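PDB 5T87: CdiI immunity protein from Cupriavidus taiwanensis, which binds the CdiA toxin of the same strain and, as an immunity protein of contact-dependent growth inhibition, probably protects the cell by blocking that toxin. Local coordinates for the interface of chains A and B. Sequence-based numbering; all coordinates share one arbitrary frame. Chains: chain A, CdiI immunity protein; chain B, CdiA toxin.

Contact 1: the interface of chains A and B. Residues chain A 6, 8, 29, 33, 65; chain B 39-40, 46.
A:Leu33 sets one of its methyls squarely over the imidazole of B:His46. CD2 of the leucine stands 3.5 Å from the ring centroid in a CH-pi contact, while its other methyl, CD1, leans toward the ring nitrogen ND1 and the methyl CG2 of B:Thr40. Both branches of A:Leu33 are therefore engaged by the toxin. From helix 60-76, A:Leu65 adds a second apolar group: its CD1 lies 3.8 Å from CE1 of B:His46 and also packs against the backbone carbonyl of B:Arg39. With CG anti to the backbone N (chi1 175°), the branch extends toward toxin strand 34-41, and CD2 comes near the carbonyl oxygen of B:Thr40. A:Pro8 touches the base of the histidine, where the two side chains meet at about a right angle and CD of A:Pro8 lies 4.0 Å from CB of B:His46.

The polar part of the patch fixes the imidazole from within the toxin. The hydroxyl OG1 of B:Thr40 hydrogen-bonds ND1 of B:His46 at 2.8 Å, tying together strands 34-41 and 44-50 and restricting rotation of the ring presented to A:Leu33. The same hydroxyl is linked to the immunity protein through water 1, which lies 2.6 Å from OG1 of B:Thr40 and 3.1 Å from the backbone carbonyl O of A:Gln6.

Contact 2: the interface of chains A and B. Residues chain A 8, 33, 37, 72; chain B 38, 46-48.
A:His72 and B:His46 meet through their NE2 atoms, which form a hydrogen bond of 3.2 Å with an angle of 154° at the hydrogen. Which ring donates is not decided, but one nitrogen must carry the proton and the other accept it. The two side chains approach from opposite directions with their planes 80° apart, an edge-to-face pairing. A second polar link comes from A:Tyr37, whose phenol OH donates a weak hydrogen bond of 2.9 Å to the backbone carbonyl O of B:Gly47. The same OH also sits 3.5 Å from CD2 of B:His46, so it borders the imidazole as well as the main chain that follows it.

Two further toxin side chains border A:His72. B:His48 meets it edge-to-face, the planes 76° apart and the nearest carbons, CE1 of each ring, separated by 3.9 Å. The carboxylate oxygen OD2 of B:Asp38 lies at the edge of the A:His72 ring, in its plane, 3.4 Å from CE1; this negative group might favour a protonated A:His72. The backbone carbonyl O of B:Asp38 stands 3.5 Å above the plane of the B:His46 ring, toward its rim and on the face opposite CD2 of A:Leu33, so that imidazole is held between the leucine methyl and the toxin's own main chain. Within the immunity protein, CE1 of A:Tyr37 lies toward the rim of one face of A:His72, and CG of A:Pro8 packs toward the rim of one face of the tyrosine ring.

A:Tyr37 projects from the end of helix 25-38 and A:His72 from helix 60-76, and together they face toxin strand 44-50, with B:Asp38 contributed by strand 34-41.

Contact 1: the interface of chains A and B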
ATOM      1  N   GLN A   6       8.265  -9.302   1.570  1.00 61.40           N
ATOM      2  CA  GLN A   6       9.455  -8.465   1.384  1.00 63.48           C
ATOM      3  C   GLN A   6       9.172  -7.086   1.954  1.00 62.41           C
ATOM      4  O   GLN A   6       8.258  -6.385   1.511  1.00 61.05           O
ATOM      5  CB  GLN A   6       9.887  -8.371  -0.086  1.00 65.37           C
ATOM      6  CG  GLN A   6      11.392  -8.143  -0.285  1.00 67.91           C
ATOM      7  CD  GLN A   6      11.835  -8.213  -1.759  1.00 68.69           C
ATOM      8  OE1 GLN A   6      11.931  -9.299  -2.360  1.00 68.91           O
ATOM      9  NE2 GLN A   6      12.119  -7.048  -2.340  1.00 68.65           N
ATOM     10  N   PRO A   8      10.262  -3.405   2.198  1.00 56.05           N
ATOM     11  CA  PRO A   8      10.952  -2.509   1.273  1.00 54.58           C
ATOM     12  C   PRO A   8      12.344  -2.039   1.711  1.00 54.66           C
ATOM     13  O   PRO A   8      12.517  -1.585   2.842  1.00 53.20           O
ATOM     14  CB  PRO A   8      10.021  -1.302   1.200  1.00 54.90           C
ATOM     15  CG  PRO A   8       8.677  -1.820   1.551  1.00 55.44           C
ATOM     16  CD  PRO A   8       8.871  -2.984   2.453  1.00 56.19           C
ATOM     17  N   ALA A  29       9.245  -0.893  -8.718  1.00 46.71           N
ATOM     18  CA  ALA A  29       8.434  -1.198  -7.552  1.00 46.07           C
ATOM     19  C   ALA A  29       9.191  -0.840  -6.282  1.00 46.33           C
ATOM     20  O   ALA A  29       8.623  -0.272  -5.348  1.00 45.44           O
ATOM     21  CB  ALA A  29       8.071  -2.666  -7.543  1.00 46.53           C
ATOM     22  N   LEU A  33       8.059   1.862  -3.506  1.00 44.85           N
ATOM     23  CA  LEU A  33       7.919   1.498  -2.101  1.00 44.68           C
ATOM     24  C   LEU A  33       8.895   2.223  -1.183  1.00 45.20           C
ATOM     25  O   LEU A  33       8.535   2.544  -0.050  1.00 46.04           O
ATOM     26  CB  LEU A  33       8.030   0.000  -1.915  1.00 44.89           C
ATOM     27  CG  LEU A  33       6.773  -0.759  -2.320  1.00 44.71           C
ATOM     28  CD1 LEU A  33       7.116  -2.244  -2.414  1.00 44.55           C
ATOM     29  CD2 LEU A  33       5.614  -0.509  -1.350  1.00 44.92           C
ATOM     30  N   LEU A  65       0.404  -0.351  -8.186  1.00 41.80           N
ATOM     31  CA  LEU A  65       1.274  -0.286  -7.015  1.00 41.90           C
ATOM     32  C   LEU A  65       1.537   1.174  -6.578  1.00 42.48           C
ATOM     33  O   LEU A  65       1.504   1.513  -5.378  1.00 41.63           O
ATOM     34  CB  LEU A  65       2.598  -1.012  -7.286  1.00 41.16           C
ATOM     35  CG  LEU A  65       3.640  -0.899  -6.165  1.00 41.14           C
ATOM     36  CD1 LEU A  65       3.089  -1.461  -4.875  1.00 41.34           C
ATOM     37  CD2 LEU A  65       4.950  -1.567  -6.530  1.00 41.16           C
TER
ATOM     38  N   ARG B  39       0.003  -6.216  -2.324  1.00 47.78           N
ATOM     39  CA  ARG B  39       0.823  -6.825  -3.344  1.00 47.48           C
ATOM     40  C   ARG B  39       1.914  -5.874  -3.813  1.00 45.56           C
ATOM     41  O   ARG B  39       1.660  -4.698  -4.029  1.00 44.55           O
ATOM     42  CB  ARG B  39       0.001  -7.248  -4.555  1.00 49.39           C
ATOM     43  CG  ARG B  39       0.753  -8.270  -5.399  1.00 51.09           C
ATOM     44  CD  ARG B  39       0.258  -8.302  -6.815  1.00 52.83           C
ATOM     45  NE  ARG B  39      -0.999  -9.032  -6.902  1.00 54.69           N
ATOM     46  CZ  ARG B  39      -2.001  -8.752  -7.741  1.00 57.84           C
ATOM     47  NH1 ARG B  39      -1.932  -7.724  -8.597  1.00 58.60           N
ATOM     48  NH2 ARG B  39      -3.091  -9.508  -7.717  1.00 59.81           N
ATOM     49  N   THR B  40       3.117  -6.407  -3.973  1.00 43.14           N
ATOM     50  CA  THR B  40       4.199  -5.685  -4.583  1.00 42.59           C
ATOM     51  C   THR B  40       4.161  -6.021  -6.071  1.00 43.55           C
ATOM     52  O   THR B  40       3.862  -5.170  -6.903  1.00 45.40           O
ATOM     53  CB  THR B  40       5.530  -6.072  -3.906  1.00 42.12           C
ATOM     54  OG1 THR B  40       5.475  -5.716  -2.513  1.00 41.38           O
ATOM     55  CG2 THR B  40       6.729  -5.416  -4.578  1.00 42.26           C
ATOM     56  N   HIS B  46       4.238  -6.622   0.684  1.00 45.93           N
ATOM     57  CA  HIS B  46       4.790  -5.780   1.784  1.00 46.78           C
ATOM     58  C   HIS B  46       3.704  -5.531   2.832  1.00 45.57           C
ATOM     59  O   HIS B  46       2.524  -5.780   2.578  1.00 44.40           O
ATOM     60  CB  HIS B  46       5.303  -4.424   1.280  1.00 48.09           C
ATOM     61  CG  HIS B  46       4.307  -3.685   0.442  1.00 49.27           C
ATOM     62  ND1 HIS B  46       4.250  -3.829  -0.927  1.00 49.75           N
ATOM     63  CD2 HIS B  46       3.301  -2.843   0.774  1.00 49.82           C
ATOM     64  CE1 HIS B  46       3.272  -3.087  -1.407  1.00 49.63           C
ATOM     65  NE2 HIS B  46       2.684  -2.476  -0.398  1.00 50.28           N
TER
HETATM   66  O   HOH W   1       7.832  -5.817  -1.468  1.00 41.65           O

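Contact 2: the interface of chains A and B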
ATOM      1  N   PRO A   8      10.262  -3.405   2.198  1.00 56.05           N
ATOM      2  CA  PRO A   8      10.952  -2.509   1.273  1.00 54.58           C
ATOM      3  C   PRO A   8      12.344  -2.039   1.711  1.00 54.66           C
ATOM      4  O   PRO A   8      12.517  -1.585   2.842  1.00 53.20           O
ATOM      5  CB  PRO A   8      10.021  -1.302   1.200  1.00 54.90           C
ATOM      6  CG  PRO A   8       8.677  -1.820   1.551  1.00 55.44           C
ATOM      7  CD  PRO A   8       8.871  -2.984   2.453  1.00 56.19           C
ATOM      8  N   LEU A  33       8.059   1.862  -3.506  1.00 44.85           N
ATOM      9  CA  LEU A  33       7.919   1.498  -2.101  1.00 44.68           C
ATOM     10  C   LEU A  33       8.895   2.223  -1.183  1.00 45.20           C
ATOM     11  O   LEU A  33       8.535   2.544  -0.050  1.00 46.04           O
ATOM     12  CB  LEU A  33       8.030   0.000  -1.915  1.00 44.89           C
ATOM     13  CG  LEU A  33       6.773  -0.759  -2.320  1.00 44.71           C
ATOM     14  CD1 LEU A  33       7.116  -2.244  -2.414  1.00 44.55           C
ATOM     15  CD2 LEU A  33       5.614  -0.509  -1.350  1.00 44.92           C
ATOM     16  N   TYR A  37       7.413   4.235   1.986  1.00 45.13           N
ATOM     17  CA  TYR A  37       7.758   3.894   3.375  1.00 46.51           C
ATOM     18  C   TYR A  37       8.716   4.862   4.050  1.00 47.54           C
ATOM     19  O   TYR A  37       8.666   4.998   5.271  1.00 49.06           O
ATOM     20  CB  TYR A  37       8.359   2.456   3.476  1.00 47.01           C
ATOM     21  CG  TYR A  37       7.353   1.326   3.613  1.00 45.97           C
ATOM     22  CD1 TYR A  37       6.163   1.347   2.895  1.00 45.06           C
ATOM     23  CD2 TYR A  37       7.615   0.205   4.429  1.00 46.69           C
ATOM     24  CE1 TYR A  37       5.243   0.318   2.998  1.00 45.44           C
ATOM     25  CE2 TYR A  37       6.699  -0.850   4.524  1.00 46.55           C
ATOM     26  CZ  TYR A  37       5.505  -0.778   3.804  1.00 45.84           C
ATOM     27  OH  TYR A  37       4.520  -1.740   3.849  1.00 45.31           O
ATOM     28  N   HIS A  72      -0.046   4.747   1.078  1.00 47.47           N
ATOM     29  CA  HIS A  72       0.924   4.643   2.160  1.00 48.31           C
ATOM     30  C   HIS A  72       1.410   5.997   2.601  1.00 48.28           C
ATOM     31  O   HIS A  72       1.500   6.249   3.807  1.00 49.36           O
ATOM     32  CB  HIS A  72       2.121   3.777   1.767  1.00 48.21           C
ATOM     33  CG  HIS A  72       1.763   2.356   1.516  1.00 48.79           C
ATOM     34  ND1 HIS A  72       0.861   1.670   2.298  1.00 50.83           N
ATOM     35  CD2 HIS A  72       2.178   1.486   0.568  1.00 49.11           C
ATOM     36  CE1 HIS A  72       0.737   0.435   1.847  1.00 50.34           C
ATOM     37  NE2 HIS A  72       1.520   0.301   0.794  1.00 49.44           N
TER
ATOM     38  N   ASP B  38      -0.114  -5.749   1.238  1.00 51.91           N
ATOM     39  CA  ASP B  38      -0.464  -5.350  -0.125  1.00 51.88           C
ATOM     40  C   ASP B  38       0.487  -5.982  -1.114  1.00 49.53           C
ATOM     41  O   ASP B  38       1.649  -6.226  -0.795  1.00 49.57           O
ATOM     42  CB  ASP B  38      -0.379  -3.835  -0.267  1.00 53.13           C
ATOM     43  CG  ASP B  38      -1.297  -3.115   0.683  1.00 55.18           C
ATOM     44  OD1 ASP B  38      -2.518  -3.104   0.409  1.00 55.31           O
ATOM     45  OD2 ASP B  38      -0.801  -2.587   1.712  1.00 57.34           O
ATOM     46  N   HIS B  46       4.238  -6.622   0.684  1.00 45.93           N
ATOM     47  CA  HIS B  46       4.790  -5.780   1.784  1.00 46.78           C
ATOM     48  C   HIS B  46       3.704  -5.531   2.832  1.00 45.57           C
ATOM     49  O   HIS B  46       2.524  -5.780   2.578  1.00 44.40           O
ATOM     50  CB  HIS B  46       5.303  -4.424   1.280  1.00 48.09           C
ATOM     51  CG  HIS B  46       4.307  -3.685   0.442  1.00 49.27           C
ATOM     52  ND1 HIS B  46       4.250  -3.829  -0.927  1.00 49.75           N
ATOM     53  CD2 HIS B  46       3.301  -2.843   0.774  1.00 49.82           C
ATOM     54  CE1 HIS B  46       3.272  -3.087  -1.407  1.00 49.63           C
ATOM     55  NE2 HIS B  46       2.684  -2.476  -0.398  1.00 50.28           N
ATOM     56  N   GLY B  47       4.093  -5.031   3.999  1.00 55.56           N
ATOM     57  CA  GLY B  47       3.121  -4.867   5.068  1.00 54.80           C
ATOM     58  C   GLY B  47       3.425  -3.804   6.091  1.00 54.92           C
ATOM     59  O   GLY B  47       4.576  -3.345   6.223  1.00 54.41           O
ATOM     60  N   HIS B  48       2.374  -3.417   6.815  1.00 55.23           N
ATOM     61  CA  HIS B  48       2.497  -2.428   7.889  1.00 57.28           C
ATOM     62  C   HIS B  48       1.604  -2.773   9.062  1.00 58.11           C
ATOM     63  O   HIS B  48       0.600  -3.474   8.903  1.00 57.82           O
ATOM     64  CB  HIS B  48       2.194  -1.004   7.380  1.00 57.54           C
ATOM     65  CG  HIS B  48       0.815  -0.833   6.825  1.00 56.91           C
ATOM     66  ND1 HIS B  48       0.535  -0.970   5.484  1.00 57.69           N
ATOM     67  CD2 HIS B  48      -0.360  -0.534   7.425  1.00 56.57           C
ATOM     68  CE1 HIS B  48      -0.754  -0.770   5.280  1.00 56.92           C
ATOM     69  NE2 HIS B  48      -1.320  -0.510   6.443  1.00 56.73           N
TER

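Contacts 1 and 2 are adjoining parts of one toxin–immunity interface, with the centres of their C-alpha atoms about 6 Å apart. They share A:Pro8, A:Leu33 and B:His46, and both set helices 25-38 and 60-76 of the immunity protein against strands 34-41 and 44-50 of the toxin. B:His46 links them: contact 1 engages its ND1 side and one face, contact 2 its NE2, so the two patches hold the same imidazole from different sides. The immunity protein thereby grips this strand pair of the toxin through residues from two of its helices and from its N-terminal segment.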